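Local atomic coordinates of hydrolase (Thermococcus thioreducens, PDB entry 6IAH), a protein that probably acts as a magnesium-dependent phosphatase of the haloacid dehalogenase superfamily, possibly acting on phosphoglycolate among other substrates. Residues 123-128 with 160-165. Sequence-based numbering, arbitrary orientation.
Sequences GLWKKE and AERIIG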
loop_
_atom_site.group_PDB
_atom_site.type_symbol
_atom_site.label_atom_id
_atom_site.label_comp_id
_atom_site.label_asym_id
_atom_site.label_seq_id
_atom_site.Cartn_x
_atom_site.Cartn_y
_atom_site.Cartn_z
ATOM N N GLY A 123 8.697 -15.216 -0.214
ATOM C CA GLY A 123 7.986 -13.984 -0.384
ATOM C C GLY A 123 8.508 -12.793 0.409
ATOM O O GLY A 123 8.666 -12.883 1.632
ATOM N N LEU A 124 8.673 -11.666 -0.269
ATOM C CA LEU A 124 9.051 -10.384 0.374
ATOM C C LEU A 124 8.009 -9.864 1.339
ATOM O O LEU A 124 8.373 -9.110 2.219
ATOM C CB LEU A 124 9.395 -9.306 -0.637
ATOM C CG LEU A 124 10.683 -9.529 -1.438
ATOM C CD1 LEU A 124 10.707 -8.573 -2.625
ATOM C CD2 LEU A 124 11.928 -9.436 -0.558
ATOM N N TRP A 125 6.749 -10.331 1.256
ATOM C CA TRP A 125 5.771 -9.924 2.247
ATOM C C TRP A 125 6.209 -10.275 3.709
ATOM O O TRP A 125 5.817 -9.593 4.652
ATOM C CB TRP A 125 4.364 -10.491 1.935
ATOM C CG TRP A 125 4.232 -11.944 2.253
ATOM C CD1 TRP A 125 4.565 -13.012 1.434
ATOM C CD2 TRP A 125 3.632 -12.529 3.430
ATOM N NE1 TRP A 125 4.291 -14.195 2.068
ATOM C CE2 TRP A 125 3.715 -13.941 3.283
ATOM C CE3 TRP A 125 3.108 -12.008 4.606
ATOM C CZ2 TRP A 125 3.231 -14.829 4.264
ATOM C CZ3 TRP A 125 2.671 -12.881 5.590
ATOM C CH2 TRP A 125 2.722 -14.272 5.411
ATOM N N LYS A 126 7.047 -11.294 3.865
ATOM C CA LYS A 126 7.438 -11.745 5.179
ATOM C C LYS A 126 8.517 -10.845 5.801
ATOM O O LYS A 126 8.827 -11.024 6.964
ATOM C CB LYS A 126 7.811 -13.251 5.129
ATOM C CG LYS A 126 6.664 -14.087 4.530
ATOM C CD LYS A 126 6.882 -15.597 4.537
ATOM C CE LYS A 126 8.348 -16.018 4.339
ATOM N NZ LYS A 126 8.961 -15.749 2.994
ATOM N N LYS A 127 9.056 -9.870 5.057
ATOM C CA LYS A 127 9.929 -8.843 5.655
ATOM C C LYS A 127 9.140 -7.697 6.309
ATOM O O LYS A 127 9.738 -6.859 6.944
ATOM C CB LYS A 127 10.871 -8.274 4.628
ATOM C CG LYS A 127 11.886 -9.307 4.100
ATOM C CD LYS A 127 12.995 -8.539 3.400
ATOM C CE LYS A 127 13.894 -9.414 2.546
ATOM N NZ LYS A 127 14.453 -10.509 3.366
ATOM N N GLU A 128 7.801 -7.658 6.121
ATOM C CA GLU A 128 6.925 -6.667 6.768
ATOM C C GLU A 128 6.840 -7.025 8.281
ATOM O O GLU A 128 6.921 -8.239 8.674
ATOM C CB GLU A 128 5.537 -6.682 6.108
ATOM C CG GLU A 128 5.583 -6.279 4.635
ATOM C CD GLU A 128 4.269 -6.376 3.890
ATOM O OE1 GLU A 128 3.272 -6.629 4.577
ATOM O OE2 GLU A 128 4.235 -6.183 2.622
ATOM N N ALA A 160 -1.852 -9.515 6.259
ATOM C CA ALA A 160 -1.716 -8.519 7.299
ATOM C C ALA A 160 -2.160 -9.042 8.676
ATOM O O ALA A 160 -1.475 -8.809 9.654
ATOM C CB ALA A 160 -2.495 -7.285 6.943
ATOM N N GLU A 161 -3.321 -9.707 8.720
ATOM C CA GLU A 161 -3.747 -10.374 9.926
ATOM C C GLU A 161 -2.757 -11.395 10.505
ATOM O O GLU A 161 -2.633 -11.515 11.715
ATOM C CB GLU A 161 -5.083 -11.048 9.721
ATOM C CG GLU A 161 -6.147 -10.029 9.492
ATOM C CD GLU A 161 -7.461 -10.644 9.070
ATOM O OE1 GLU A 161 -7.466 -11.742 8.471
ATOM O OE2 GLU A 161 -8.490 -10.031 9.369
ATOM N N ARG A 162 -2.002 -12.083 9.653
ATOM C CA ARG A 162 -0.909 -12.935 10.107
ATOM C C ARG A 162 0.217 -12.147 10.715
ATOM O O ARG A 162 0.748 -12.509 11.776
ATOM C CB ARG A 162 -0.357 -13.783 8.965
ATOM C CG ARG A 162 -1.403 -14.776 8.414
ATOM C CD ARG A 162 -0.665 -15.624 7.391
ATOM N NE ARG A 162 -1.530 -16.145 6.360
ATOM C CZ ARG A 162 -1.050 -16.727 5.256
ATOM N NH1 ARG A 162 0.239 -16.958 5.096
ATOM N NH2 ARG A 162 -1.864 -17.134 4.360
ATOM N N ILE A 163 0.570 -11.061 10.072
ATOM C CA ILE A 163 1.709 -10.242 10.535
ATOM C C ILE A 163 1.394 -9.611 11.901
ATOM O O ILE A 163 2.233 -9.562 12.753
ATOM C CB ILE A 163 2.055 -9.148 9.488
ATOM C CG1 ILE A 163 2.649 -9.797 8.228
ATOM C CG2 ILE A 163 3.074 -8.117 10.019
ATOM C CD1 ILE A 163 2.526 -8.986 6.999
ATOM N N ILE A 164 0.156 -9.103 12.031
ATOM C CA ILE A 164 -0.322 -8.403 13.213
ATOM C C ILE A 164 -0.623 -9.366 14.351
ATOM O O ILE A 164 -0.291 -9.093 15.494
ATOM C CB ILE A 164 -1.587 -7.565 12.875
ATOM C CG1 ILE A 164 -1.206 -6.428 11.928
ATOM C CG2 ILE A 164 -2.256 -6.998 14.134
ATOM C CD1 ILE A 164 -2.339 -5.835 11.136
ATOM N N GLY A 165 -1.224 -10.505 14.034
ATOM C CA GLY A 165 -1.699 -11.437 15.015
ATOM C C GLY A 165 -3.049 -11.028 15.550
ATOM O O GLY A 165 -3.335 -11.211 16.751
#
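In this haloacid dehalogenase (HAD) fold, the 3-10 turn 124-127, leading into strand 129-130, which pairs with strand 12-13 near the magnesium site, meets helix 154-164 of the core that carries the parallel sheet: Trp125 and Glu128 pack against Arg162 and Ile163 in its last turn. No hydrogen bond joins the two segments; the contact is made mainly by side chains. CD1 of Ile163 comes in at the edge of the indole, near the ring plane, with Trp125 CE3 3.9 Å from Ile163 CD1. Ile163 CD1 also lies 3.5 Å from Glu128 OE1 and packs on Glu128 CB. Glu128 runs extended beyond CG, which carries its carboxylate past this methyl to a salt bridge with Arg152 and hydrogen bonds with Tyr109 and Ser17, close to the magnesium ligand Asp8. Farther round the same six-membered ring, CH2 and CZ2 meet Arg162, whose guanidinium plane stands 83° from the ring and which forms salt bridges with Glu113 and Glu158. Trp125 CG sits between the backbone N and the carbonyl carbon (chi1 75°), which swings the six-membered ring across to the helix. Replacing Trp125 with an alanine would probably open a gap beside Ile163 CD1 and leave the Arg162 guanidinium without its aromatic neighbour. Lys126 CG covers one indole face of Trp125, 3.2 Å above its centre, while Arg162 NH1 approaches Trp125 CH2 obliquely, at 3.7 Å.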